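Local coordinates for protein beta-glucuronidase (uncultured Clostridium sp., PDB 6U7J) that hydrolyses beta-D-glucuronides as a family 2 glycoside hydrolase of the gut microbiome, releasing glucuronic acid and probably reactivating conjugated estrogens, at residues Asp72-Trp76 and Ala142-Ile146; Pro153-Glu158 and Met170-Phe176; Arg283-Leu287 and Ser441-Ile445; Leu396-Tyr400 and Tyr435-Asp440. All blocks are in the same frame, centred on the assembly; numbering follows the deposited sequence.

In the fold
Contacts 1 and 2 lie in the sugar-binding domain of family 2, contacts 3 and 4 in the TIM barrel domain. The first two touch directly, Ile146 packing on Met170, Ile157 and Gln172, with centres 12 Å apart; the other two meet where Ile445 lies against Ile436, centres 14 Å apart. All four are partly buried, contact 1 most: five of nine touching residues, against four of twelve, two of six and three of seven in contacts 2 to 4. Contacts 1 and 2 are held by backbone and side-chain hydrogen bonds, contact 2 adding a salt-bridge network that reaches a second subunit. Contacts 3 and 4 have no clear direct hydrogen bond between their segments and depend mainly on packing. Strand 409-416 underlies both.

Contact 1 (Asp72-Trp76 and Ala142-Ile146); sequences DHVGW and AVGNI
At the end of strand 135-144 in the antiparallel sheet of the sugar-binding domain, Trp76 and Gly144 form an antiparallel non-hydrogen-bonded pair, and beyond it the two segments are held by the Asn145 side chain. The amide grips the 73-75 loop with both ends: ND2 donates to His73 O (2.9 Å), and OD1 accepts from Gly75 N (3.0 Å) in an almost straight bond, 172° at the hydrogen. With CG set between the backbone N and the carbonyl carbon (chi1 66°), the amide is brought back over the loop, where two bonds to separate peptide groups fix its rotation. ND2 approaches from above the carbonyl plane of His73. A backbone bond from Asn145 N to Gly75 O (3.0 Å) adds a third link, and a water donates to both Gly75 O and Val143 O. The Trp76 indole lies over the Gly144 backbone: Gly144 CA is 3.6 Å from the centroid of the six-membered ring and 19° off its normal, a CH-pi contact. Ala142 CB meets Trp76 CE3 at 3.9 Å. At Gly144 the absence of a side chain lets the indole lie on the backbone; Gly75 has backbone angles at which a side chain would crowd the carbonyl before it. The arrangement is an antiparallel strand pairing continued by a side-chain amide that binds loop peptide groups, here in the sheet of the family 2 sugar-binding domain.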
loop_
_atom_site.group_PDB
_atom_site.type_symbol
_atom_site.label_atom_id
_atom_site.label_comp_id
_atom_site.label_asym_id
_atom_site.label_seq_id
_atom_site.Cartn_x
_atom_site.Cartn_y
_atom_site.Cartn_z
ATOM N N ASP B 72 -10.432 9.106 22.349
ATOM C CA ASP B 72 -10.013 10.479 22.601
ATOM C C ASP B 72 -10.357 10.971 24.013
ATOM O O ASP B 72 -10.303 12.177 24.265
ATOM C CB ASP B 72 -10.657 11.411 21.577
ATOM C CG ASP B 72 -10.278 11.060 20.133
ATOM O OD1 ASP B 72 -9.260 10.356 19.906
ATOM O OD2 ASP B 72 -11.007 11.508 19.225
ATOM N N HIS B 73 -10.706 10.069 24.927
ATOM C CA HIS B 73 -11.178 10.444 26.261
ATOM C C HIS B 73 -10.144 11.272 27.033
ATOM O O HIS B 73 -8.952 10.950 27.057
ATOM C CB HIS B 73 -11.533 9.172 27.035
ATOM C CG HIS B 73 -11.991 9.406 28.443
ATOM N ND1 HIS B 73 -13.222 9.943 28.751
ATOM C CD2 HIS B 73 -11.392 9.139 29.631
ATOM C CE1 HIS B 73 -13.357 10.010 30.066
ATOM N NE2 HIS B 73 -12.259 9.529 30.624
ATOM N N VAL B 74 -10.606 12.353 27.656
ATOM C CA VAL B 74 -9.794 13.148 28.570
ATOM C C VAL B 74 -10.368 12.993 29.975
ATOM O O VAL B 74 -11.540 13.304 30.213
ATOM C CB VAL B 74 -9.741 14.621 28.149
ATOM C CG1 VAL B 74 -9.072 15.453 29.248
ATOM C CG2 VAL B 74 -8.966 14.765 26.829
ATOM N N GLY B 75 -9.550 12.511 30.905
ATOM C CA GLY B 75 -10.002 12.340 32.279
ATOM C C GLY B 75 -9.796 10.951 32.862
ATOM O O GLY B 75 -8.730 10.342 32.686
ATOM N N TRP B 76 -10.826 10.424 33.523
ATOM C CA TRP B 76 -10.717 9.202 34.308
ATOM C C TRP B 76 -11.588 8.095 33.730
ATOM O O TRP B 76 -12.671 8.344 33.192
ATOM C CB TRP B 76 -11.122 9.440 35.773
ATOM C CG TRP B 76 -10.161 10.334 36.499
ATOM C CD1 TRP B 76 -10.144 11.700 36.497
ATOM C CD2 TRP B 76 -9.057 9.919 37.310
ATOM N NE1 TRP B 76 -9.091 12.159 37.258
ATOM C CE2 TRP B 76 -8.414 11.083 37.770
ATOM C CE3 TRP B 76 -8.549 8.673 37.687
ATOM C CZ2 TRP B 76 -7.291 11.041 38.603
ATOM C CZ3 TRP B 76 -7.426 8.629 38.503
ATOM C CH2 TRP B 76 -6.811 9.809 38.954
ATOM N N ALA B 142 -9.374 3.277 39.502
ATOM C CA ALA B 142 -9.594 4.477 38.706
ATOM C C ALA B 142 -8.286 4.852 38.022
ATOM O O ALA B 142 -7.235 4.883 38.671
ATOM C CB ALA B 142 -10.091 5.644 39.560
ATOM N N VAL B 143 -8.358 5.126 36.719
ATOM C CA VAL B 143 -7.197 5.384 35.866
ATOM C C VAL B 143 -7.408 6.740 35.200
ATOM O O VAL B 143 -8.401 6.933 34.488
ATOM C CB VAL B 143 -7.014 4.279 34.808
ATOM C CG1 VAL B 143 -5.833 4.586 33.860
ATOM C CG2 VAL B 143 -6.829 2.907 35.467
ATOM N N GLY B 144 -6.489 7.671 35.428
ATOM C CA GLY B 144 -6.605 9.026 34.899
ATOM C C GLY B 144 -5.452 9.353 33.971
ATOM O O GLY B 144 -4.307 8.977 34.241
ATOM N N ASN B 145 -5.750 10.076 32.888
ATOM C CA ASN B 145 -4.751 10.319 31.846
ATOM C C ASN B 145 -4.341 11.782 31.700
ATOM O O ASN B 145 -3.659 12.132 30.725
ATOM C CB ASN B 145 -5.248 9.788 30.500
ATOM C CG ASN B 145 -6.454 10.536 29.977
ATOM O OD1 ASN B 145 -6.758 11.653 30.401
ATOM N ND2 ASN B 145 -7.158 9.915 29.039
ATOM N N ILE B 146 -4.742 12.640 32.614
ATOM C CA ILE B 146 -4.469 14.065 32.487
ATOM C C ILE B 146 -3.025 14.353 32.874
ATOM O O ILE B 146 -2.506 13.827 33.866
ATOM C CB ILE B 146 -5.468 14.860 33.340
ATOM C CG1 ILE B 146 -6.845 14.748 32.691
ATOM C CG2 ILE B 146 -5.036 16.318 33.474
ATOM C CD1 ILE B 146 -7.945 15.289 33.515
HETATM O O HOH W 1 -7.903 7.573 31.620
#

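Contact 2 (Pro153-Glu158 and Met170-Phe176); sequences PVGHIE and MEQKFDF
His156 CG sits between the backbone N and the carbonyl carbon (chi1 66°), which sets the imidazole over Lys173 CB on one face of a two-stranded antiparallel ribbon; Lys173 CG lies anti to its carbonyl carbon (chi1 -61°), and bends further along the chain carry NZ to Glu158. Lys173 CB stands 3.8 Å from the ring centroid of His156, 19° off the normal, a CH-pi contact. The ribbon, strands 156-158 and 171-173, belongs to the sugar-binding domain; His156 with Lys173 and Glu158 with Glu171 are its hydrogen-bonded pairs. Lys173 O accepts twice, from His156 N and Gln172 NE2, which reach it from opposite faces of its plane. On the charged face, His156 NE2 donates to Glu158 OE2 (3.0 Å); OE2 lies close to the imidazole plane and is met on its anti side. Glu158 OE1 takes Lys173 NZ at 3.2 Å from above the carboxylate plane. The same ammonium reaches Glu171 OE1 weakly, but Glu171 has its stronger partner in Arg482 of the second subunit, so the network extends to the subunit interface. Beyond the ribbon, a water bridges Val154 O and Asp175 N. There Pro153 CB packs against Phe176 CE2 at 3.6 Å, with Val154 O at the edge of the same ring.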
loop_
_atom_site.group_PDB
_atom_site.type_symbol
_atom_site.label_atom_id
_atom_site.label_comp_id
_atom_site.label_asym_id
_atom_site.label_seq_id
_atom_site.Cartn_x
_atom_site.Cartn_y
_atom_site.Cartn_z
ATOM N N PRO B 153 5.312 12.431 31.628
ATOM C CA PRO B 153 5.586 13.583 30.769
ATOM C C PRO B 153 4.793 14.827 31.133
ATOM O O PRO B 153 3.763 14.760 31.785
ATOM C CB PRO B 153 5.173 13.085 29.371
ATOM C CG PRO B 153 5.247 11.600 29.452
ATOM C CD PRO B 153 4.811 11.276 30.861
ATOM N N VAL B 154 5.284 15.957 30.676
ATOM C CA VAL B 154 4.695 17.253 30.983
ATOM C C VAL B 154 3.539 17.515 30.022
ATOM O O VAL B 154 3.625 17.208 28.827
ATOM C CB VAL B 154 5.796 18.330 30.890
ATOM C CG1 VAL B 154 5.234 19.696 30.624
ATOM C CG2 VAL B 154 6.656 18.324 32.170
ATOM N N GLY B 155 2.443 18.074 30.537
ATOM C CA GLY B 155 1.363 18.546 29.674
ATOM C C GLY B 155 0.582 19.670 30.325
ATOM O O GLY B 155 1.011 20.184 31.356
ATOM N N HIS B 156 -0.536 20.097 29.738
ATOM C CA HIS B 156 -1.447 20.985 30.455
ATOM C C HIS B 156 -2.817 20.934 29.796
ATOM O O HIS B 156 -2.952 20.529 28.638
ATOM C CB HIS B 156 -0.915 22.428 30.518
ATOM C CG HIS B 156 -0.846 23.112 29.189
ATOM N ND1 HIS B 156 0.223 22.968 28.330
ATOM C CD2 HIS B 156 -1.706 23.965 28.582
ATOM C CE1 HIS B 156 0.010 23.687 27.240
ATOM N NE2 HIS B 156 -1.152 24.303 27.369
ATOM N N ILE B 157 -3.834 21.369 30.560
ATOM C CA ILE B 157 -5.234 21.370 30.140
ATOM C C ILE B 157 -5.638 22.768 29.687
ATOM O O ILE B 157 -5.202 23.771 30.267
ATOM C CB ILE B 157 -6.147 20.887 31.287
ATOM C CG1 ILE B 157 -5.907 19.409 31.580
ATOM C CG2 ILE B 157 -7.619 21.129 30.960
ATOM C CD1 ILE B 157 -6.420 18.495 30.504
ATOM N N GLU B 158 -6.489 22.833 28.655
ATOM C CA GLU B 158 -7.085 24.073 28.164
ATOM C C GLU B 158 -8.586 23.900 27.943
ATOM O O GLU B 158 -9.090 22.788 27.754
ATOM C CB GLU B 158 -6.440 24.532 26.855
ATOM C CG GLU B 158 -5.010 24.994 27.001
ATOM C CD GLU B 158 -4.440 25.419 25.675
ATOM O OE1 GLU B 158 -5.252 25.618 24.745
ATOM O OE2 GLU B 158 -3.201 25.540 25.550
ATOM N N MET B 170 -12.682 20.598 27.806
ATOM C CA MET B 170 -11.383 20.156 28.323
ATOM C C MET B 170 -10.539 19.528 27.236
ATOM O O MET B 170 -10.905 18.492 26.683
ATOM C CB MET B 170 -11.543 19.145 29.455
ATOM C CG MET B 170 -11.217 19.703 30.813
ATOM S SD MET B 170 -10.970 18.433 32.068
ATOM C CE MET B 170 -9.240 18.142 31.837
ATOM N N GLU B 171 -9.404 20.146 26.935
ATOM C CA GLU B 171 -8.508 19.647 25.905
ATOM C C GLU B 171 -7.119 19.436 26.489
ATOM O O GLU B 171 -6.536 20.362 27.063
ATOM C CB GLU B 171 -8.444 20.611 24.721
ATOM C CG GLU B 171 -9.623 20.502 23.785
ATOM C CD GLU B 171 -9.337 21.126 22.430
ATOM O OE1 GLU B 171 -8.312 21.838 22.306
ATOM O OE2 GLU B 171 -10.132 20.899 21.488
ATOM N N GLN B 172 -6.586 18.230 26.316
ATOM C CA GLN B 172 -5.235 17.914 26.758
ATOM C C GLN B 172 -4.230 18.472 25.758
ATOM O O GLN B 172 -4.306 18.165 24.562
ATOM C CB GLN B 172 -5.064 16.404 26.896
ATOM C CG GLN B 172 -3.667 15.978 27.259
ATOM C CD GLN B 172 -3.314 16.322 28.698
ATOM O OE1 GLN B 172 -3.807 15.692 29.647
ATOM N NE2 GLN B 172 -2.452 17.324 28.869
ATOM N N LYS B 173 -3.290 19.284 26.238
ATOM C CA LYS B 173 -2.183 19.765 25.425
ATOM C C LYS B 173 -0.875 19.140 25.900
ATOM O O LYS B 173 -0.698 18.875 27.089
ATOM C CB LYS B 173 -2.088 21.296 25.476
ATOM C CG LYS B 173 -3.331 22.012 24.940
ATOM C CD LYS B 173 -3.259 22.194 23.443
ATOM C CE LYS B 173 -4.613 21.976 22.807
ATOM N NZ LYS B 173 -5.377 23.249 22.601
ATOM N N PHE B 174 0.033 18.879 24.955
ATOM C CA PHE B 174 1.391 18.451 25.266
ATOM C C PHE B 174 2.233 18.595 24.006
ATOM O O PHE B 174 1.708 18.747 22.900
ATOM C CB PHE B 174 1.457 17.011 25.816
ATOM C CG PHE B 174 0.683 15.989 25.010
ATOM C CD1 PHE B 174 -0.549 15.524 25.455
ATOM C CD2 PHE B 174 1.203 15.468 23.829
ATOM C CE1 PHE B 174 -1.267 14.590 24.726
ATOM C CE2 PHE B 174 0.496 14.527 23.094
ATOM C CZ PHE B 174 -0.743 14.087 23.535
ATOM N N ASP B 175 3.555 18.545 24.189
ATOM C CA ASP B 175 4.518 18.734 23.110
ATOM C C ASP B 175 5.446 17.538 22.933
ATOM O O ASP B 175 6.563 17.682 22.437
ATOM C CB ASP B 175 5.333 20.004 23.336
ATOM C CG ASP B 175 4.501 21.258 23.156
ATOM O OD1 ASP B 175 4.013 21.790 24.174
ATOM O OD2 ASP B 175 4.315 21.697 21.997
ATOM N N PHE B 176 5.021 16.353 23.337
ATOM C CA PHE B 176 5.724 15.148 22.934
ATOM C C PHE B 176 4.976 14.478 21.779
ATOM O O PHE B 176 3.781 14.695 21.561
ATOM C CB PHE B 176 5.903 14.178 24.111
ATOM C CG PHE B 176 4.620 13.823 24.830
ATOM C CD1 PHE B 176 3.788 12.823 24.349
ATOM C CD2 PHE B 176 4.265 14.472 26.008
ATOM C CE1 PHE B 176 2.610 12.499 25.012
ATOM C CE2 PHE B 176 3.086 14.144 26.681
ATOM C CZ PHE B 176 2.265 13.161 26.192
HETATM O O HOH W 2 4.355 18.772 26.900
#

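Contact 3 (Arg283-Leu287 and Ser441-Ile445); sequences RTIQL and SERPI
Leu287 CD1 presses on Pro444 CG at 3.5 Å, tighter than usual for two carbons, in a contact between strand 285-287 and the loop that leads from helix 424-439 into barrel strand 445-449 of the TIM barrel domain. Next to it Ile285 CG2 meets Pro444 CD at 3.8 Å. Ile285 CG2 lies anti to the backbone N and CG1 beside that N (chi1 -55°), which splits the branches: CG2 goes to the proline ring, and CD1 to Glu442 O and Arg443 CG. Phe292 and strand 409-416 supply further packing around this apolar part. The other end is polar, has no apolar contact as close, and takes in a water. The guanidinium groups of Arg283 and Arg443 stand nearly perpendicular, planes 85° apart, and NH2 of Arg443 comes to the edge of the Arg283 group, 3.6 Å from its NH2. Two like charges this close are probably tolerated because carbonyls surround them: Pro407 O takes Arg283 NE, while Val409, Lys404 and His406 carbonyls receive Arg443, whose NH1 also has a salt bridge to Asp440. Ile285 CD1 covers one face of the Arg283 guanidinium. At the edge of that guanidinium a water lies in plane, accepting from Arg283 NH1 at 2.9 Å and weakly donating to Glu442 O.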
loop_
_atom_site.group_PDB
_atom_site.type_symbol
_atom_site.label_atom_id
_atom_site.label_comp_id
_atom_site.label_asym_id
_atom_site.label_seq_id
_atom_site.Cartn_x
_atom_site.Cartn_y
_atom_site.Cartn_z
ATOM N N ARG B 283 30.299 -6.468 35.888
ATOM C CA ARG B 283 30.837 -5.728 34.757
ATOM C C ARG B 283 31.134 -4.312 35.205
ATOM O O ARG B 283 30.419 -3.754 36.041
ATOM C CB ARG B 283 29.858 -5.706 33.569
ATOM C CG ARG B 283 28.464 -5.169 33.897
ATOM C CD ARG B 283 28.305 -3.761 33.385
ATOM N NE ARG B 283 27.043 -3.133 33.774
ATOM C CZ ARG B 283 26.877 -2.445 34.901
ATOM N NH1 ARG B 283 27.882 -2.328 35.766
ATOM N NH2 ARG B 283 25.707 -1.884 35.171
ATOM N N THR B 284 32.173 -3.728 34.622
ATOM C CA THR B 284 32.608 -2.388 34.978
ATOM C C THR B 284 32.312 -1.407 33.857
ATOM O O THR B 284 32.298 -1.767 32.676
ATOM C CB THR B 284 34.105 -2.354 35.270
ATOM O OG1 THR B 284 34.823 -2.582 34.045
ATOM C CG2 THR B 284 34.470 -3.422 36.278
ATOM N N ILE B 285 32.128 -0.149 34.250
ATOM C CA ILE B 285 31.889 0.957 33.341
ATOM C C ILE B 285 32.883 2.053 33.650
ATOM O O ILE B 285 32.995 2.472 34.805
ATOM C CB ILE B 285 30.472 1.532 33.479
ATOM C CG1 ILE B 285 29.414 0.451 33.319
ATOM C CG2 ILE B 285 30.299 2.704 32.505
ATOM C CD1 ILE B 285 28.031 0.961 33.646
ATOM N N GLN B 286 33.538 2.571 32.610
ATOM C CA GLN B 286 34.442 3.703 32.744
ATOM C C GLN B 286 34.391 4.551 31.481
ATOM O O GLN B 286 34.293 4.022 30.371
ATOM C CB GLN B 286 35.876 3.230 33.003
ATOM C CG GLN B 286 36.901 4.349 33.051
ATOM C CD GLN B 286 38.307 3.814 33.172
ATOM O OE1 GLN B 286 38.546 2.844 33.891
ATOM N NE2 GLN B 286 39.246 4.430 32.458
ATOM N N LEU B 287 34.478 5.865 31.658
ATOM C CA LEU B 287 34.470 6.808 30.555
ATOM C C LEU B 287 35.826 7.485 30.409
ATOM O O LEU B 287 36.493 7.792 31.402
ATOM C CB LEU B 287 33.390 7.871 30.749
ATOM C CG LEU B 287 32.072 7.510 30.068
ATOM C CD1 LEU B 287 31.462 6.320 30.798
ATOM C CD2 LEU B 287 31.131 8.685 30.071
ATOM N N SER B 441 26.498 6.192 42.153
ATOM C CA SER B 441 27.844 6.606 41.794
ATOM C C SER B 441 28.446 5.735 40.701
ATOM O O SER B 441 29.565 6.002 40.263
ATOM C CB SER B 441 28.746 6.569 43.033
ATOM O OG SER B 441 28.574 5.356 43.750
ATOM N N GLU B 442 27.722 4.719 40.244
ATOM C CA GLU B 442 28.269 3.671 39.398
ATOM C C GLU B 442 27.890 3.805 37.936
ATOM O O GLU B 442 28.209 2.903 37.154
ATOM C CB GLU B 442 27.796 2.300 39.892
ATOM C CG GLU B 442 27.961 2.088 41.379
ATOM C CD GLU B 442 29.405 1.914 41.754
ATOM O OE1 GLU B 442 29.933 0.794 41.568
ATOM O OE2 GLU B 442 30.014 2.903 42.212
ATOM N N ARG B 443 27.193 4.868 37.541
ATOM C CA ARG B 443 26.722 4.925 36.159
ATOM C C ARG B 443 26.765 6.346 35.615
ATOM O O ARG B 443 26.393 7.295 36.315
ATOM C CB ARG B 443 25.293 4.376 36.025
ATOM C CG ARG B 443 25.174 2.861 35.957
ATOM C CD ARG B 443 23.681 2.467 35.913
ATOM N NE ARG B 443 23.435 1.029 36.051
ATOM C CZ ARG B 443 23.139 0.430 37.201
ATOM N NH1 ARG B 443 23.065 1.133 38.317
ATOM N NH2 ARG B 443 22.925 -0.874 37.240
ATOM N N PRO B 444 27.223 6.509 34.380
ATOM C CA PRO B 444 27.163 7.815 33.711
ATOM C C PRO B 444 25.737 8.342 33.594
ATOM O O PRO B 444 24.764 7.588 33.588
ATOM C CB PRO B 444 27.740 7.528 32.319
ATOM C CG PRO B 444 28.412 6.231 32.421
ATOM C CD PRO B 444 27.891 5.474 33.584
ATOM N N ILE B 445 25.642 9.663 33.456
ATOM C CA ILE B 445 24.400 10.422 33.415
ATOM C C ILE B 445 24.358 11.171 32.089
ATOM O O ILE B 445 25.388 11.687 31.641
ATOM C CB ILE B 445 24.341 11.420 34.597
ATOM C CG1 ILE B 445 24.252 10.682 35.925
ATOM C CG2 ILE B 445 23.198 12.400 34.435
ATOM C CD1 ILE B 445 23.113 9.743 35.979
HETATM O O HOH W 3 26.809 -0.205 37.478
#

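Contact 4 (Leu396-Tyr400 and Tyr435-Asp440); sequences LKELY and YIRKLD
The Tyr400 ring turns one face toward the C-terminal end of helix 424-439, where Leu439 O lies over it, 3.3 Å from Tyr400 CZ. CG anti to the backbone N (chi1 174°) sends the ring across the gap between the helices, whose local axes are 10.3 Å apart and 28° from parallel. Asp440 CB comes obliquely to the same ring, 3.5 Å from Tyr400 CE1; ring and carboxylate planes make 46°. The carboxylate is held from elsewhere: OD2 takes Trp412 NE1, and OD1 takes Glu442 N. The side chain of Leu439 itself divides its methyls, CD1 against Lys397 CA (3.7 Å) and CD2 against Lys397 CD (3.7 Å), and the lysine's aliphatic chain crosses the leucine at about a right angle. Tyr435 meets Lys397 differently: Lys397 CB stands at the edge of the tyrosine ring, near its plane and 3.6 Å from its OH. On the barrel side, the buried Leu396 and Ile436 cross at about a right angle, with CD2 of the leucine 4.1 Å from CD1 of the isoleucine. Leu396 rests on Ile414 and Ile436 on Trp412, both of strand 409-416. Two roughly parallel helices, joined in sequence by a barrel strand that both cover, are typical of the outer helical layer of a TIM barrel.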
loop_
_atom_site.group_PDB
_atom_site.type_symbol
_atom_site.label_atom_id
_atom_site.label_comp_id
_atom_site.label_asym_id
_atom_site.label_seq_id
_atom_site.Cartn_x
_atom_site.Cartn_y
_atom_site.Cartn_z
ATOM N N LEU B 396 13.154 9.669 39.528
ATOM C CA LEU B 396 14.508 9.120 39.449
ATOM C C LEU B 396 14.799 8.172 40.605
ATOM O O LEU B 396 15.434 7.122 40.419
ATOM C CB LEU B 396 15.515 10.256 39.443
ATOM C CG LEU B 396 15.702 10.890 38.073
ATOM C CD1 LEU B 396 16.354 12.229 38.279
ATOM C CD2 LEU B 396 16.555 9.979 37.152
ATOM N N LYS B 397 14.374 8.545 41.815
ATOM C CA LYS B 397 14.501 7.663 42.971
ATOM C C LYS B 397 13.822 6.322 42.711
ATOM O O LYS B 397 14.404 5.255 42.958
ATOM C CB LYS B 397 13.896 8.363 44.197
ATOM C CG LYS B 397 13.789 7.521 45.464
ATOM C CD LYS B 397 15.129 6.984 45.868
ATOM C CE LYS B 397 15.118 6.530 47.326
ATOM N NZ LYS B 397 16.382 5.788 47.625
ATOM N N GLU B 398 12.580 6.362 42.205
ATOM C CA GLU B 398 11.829 5.143 41.909
ATOM C C GLU B 398 12.501 4.328 40.802
ATOM O O GLU B 398 12.647 3.105 40.920
ATOM C CB GLU B 398 10.401 5.498 41.498
ATOM C CG GLU B 398 9.365 5.622 42.614
ATOM C CD GLU B 398 7.992 5.964 42.043
ATOM O OE1 GLU B 398 7.782 7.149 41.692
ATOM O OE2 GLU B 398 7.137 5.052 41.898
ATOM N N LEU B 399 12.901 4.986 39.707
ATOM C CA LEU B 399 13.571 4.256 38.628
ATOM C C LEU B 399 14.840 3.578 39.131
ATOM O O LEU B 399 15.073 2.398 38.840
ATOM C CB LEU B 399 13.904 5.184 37.454
ATOM C CG LEU B 399 14.596 4.455 36.298
ATOM C CD1 LEU B 399 13.780 3.278 35.788
ATOM C CD2 LEU B 399 14.867 5.410 35.172
ATOM N N TYR B 400 15.658 4.299 39.912
ATOM C CA TYR B 400 16.872 3.699 40.465
ATOM C C TYR B 400 16.540 2.491 41.333
ATOM O O TYR B 400 17.158 1.430 41.203
ATOM C CB TYR B 400 17.675 4.731 41.265
ATOM C CG TYR B 400 18.862 4.107 41.976
ATOM C CD1 TYR B 400 20.001 3.739 41.273
ATOM C CD2 TYR B 400 18.818 3.838 43.355
ATOM C CE1 TYR B 400 21.083 3.138 41.919
ATOM C CE2 TYR B 400 19.882 3.232 44.006
ATOM C CZ TYR B 400 21.014 2.888 43.289
ATOM O OH TYR B 400 22.076 2.302 43.937
ATOM N N TYR B 435 21.192 15.083 42.110
ATOM C CA TYR B 435 20.401 14.112 42.868
ATOM C C TYR B 435 20.621 12.685 42.368
ATOM O O TYR B 435 20.721 11.755 43.176
ATOM C CB TYR B 435 18.916 14.468 42.816
ATOM C CG TYR B 435 18.083 13.526 43.644
ATOM C CD1 TYR B 435 17.286 12.554 43.042
ATOM C CD2 TYR B 435 18.121 13.581 45.041
ATOM C CE1 TYR B 435 16.527 11.676 43.809
ATOM C CE2 TYR B 435 17.366 12.706 45.816
ATOM C CZ TYR B 435 16.570 11.759 45.192
ATOM O OH TYR B 435 15.832 10.889 45.954
ATOM N N ILE B 436 20.685 12.481 41.045
ATOM C CA ILE B 436 20.838 11.115 40.542
ATOM C C ILE B 436 22.256 10.627 40.789
ATOM O O ILE B 436 22.482 9.430 41.010
ATOM C CB ILE B 436 20.436 11.017 39.047
ATOM C CG1 ILE B 436 20.637 9.603 38.498
ATOM C CG2 ILE B 436 21.216 11.990 38.190
ATOM C CD1 ILE B 436 19.827 8.511 39.211
ATOM N N ARG B 437 23.227 11.540 40.788
ATOM C CA ARG B 437 24.597 11.150 41.125
ATOM C C ARG B 437 24.712 10.693 42.573
ATOM O O ARG B 437 25.508 9.794 42.867
ATOM C CB ARG B 437 25.557 12.304 40.848
ATOM C CG ARG B 437 25.862 12.473 39.371
ATOM C CD ARG B 437 27.002 13.443 39.141
ATOM N NE ARG B 437 26.960 13.945 37.776
ATOM C CZ ARG B 437 27.451 13.292 36.732
ATOM N NH1 ARG B 437 28.045 12.106 36.901
ATOM N NH2 ARG B 437 27.356 13.829 35.525
ATOM N N LYS B 438 23.908 11.265 43.485
ATOM C CA LYS B 438 23.981 10.810 44.873
ATOM C C LYS B 438 23.333 9.439 45.045
ATOM O O LYS B 438 23.750 8.664 45.910
ATOM C CB LYS B 438 23.357 11.835 45.834
ATOM C CG LYS B 438 23.563 11.443 47.300
ATOM C CD LYS B 438 24.012 12.600 48.204
ATOM C CE LYS B 438 22.955 13.691 48.283
ATOM N NZ LYS B 438 22.163 13.620 49.557
ATOM N N LEU B 439 22.334 9.109 44.224
ATOM C CA LEU B 439 21.714 7.789 44.295
ATOM C C LEU B 439 22.624 6.710 43.730
ATOM O O LEU B 439 22.644 5.578 44.228
ATOM C CB LEU B 439 20.397 7.787 43.520
ATOM C CG LEU B 439 19.193 8.510 44.100
ATOM C CD1 LEU B 439 18.118 8.583 43.031
ATOM C CD2 LEU B 439 18.684 7.780 45.332
ATOM N N ASP B 440 23.344 7.021 42.655
ATOM C CA ASP B 440 24.094 6.013 41.914
ATOM C C ASP B 440 25.425 6.624 41.509
ATOM O O ASP B 440 25.472 7.483 40.627
ATOM C CB ASP B 440 23.311 5.537 40.684
ATOM C CG ASP B 440 23.978 4.358 39.979
ATOM O OD1 ASP B 440 24.995 3.853 40.493
ATOM O OD2 ASP B 440 23.480 3.927 38.910
#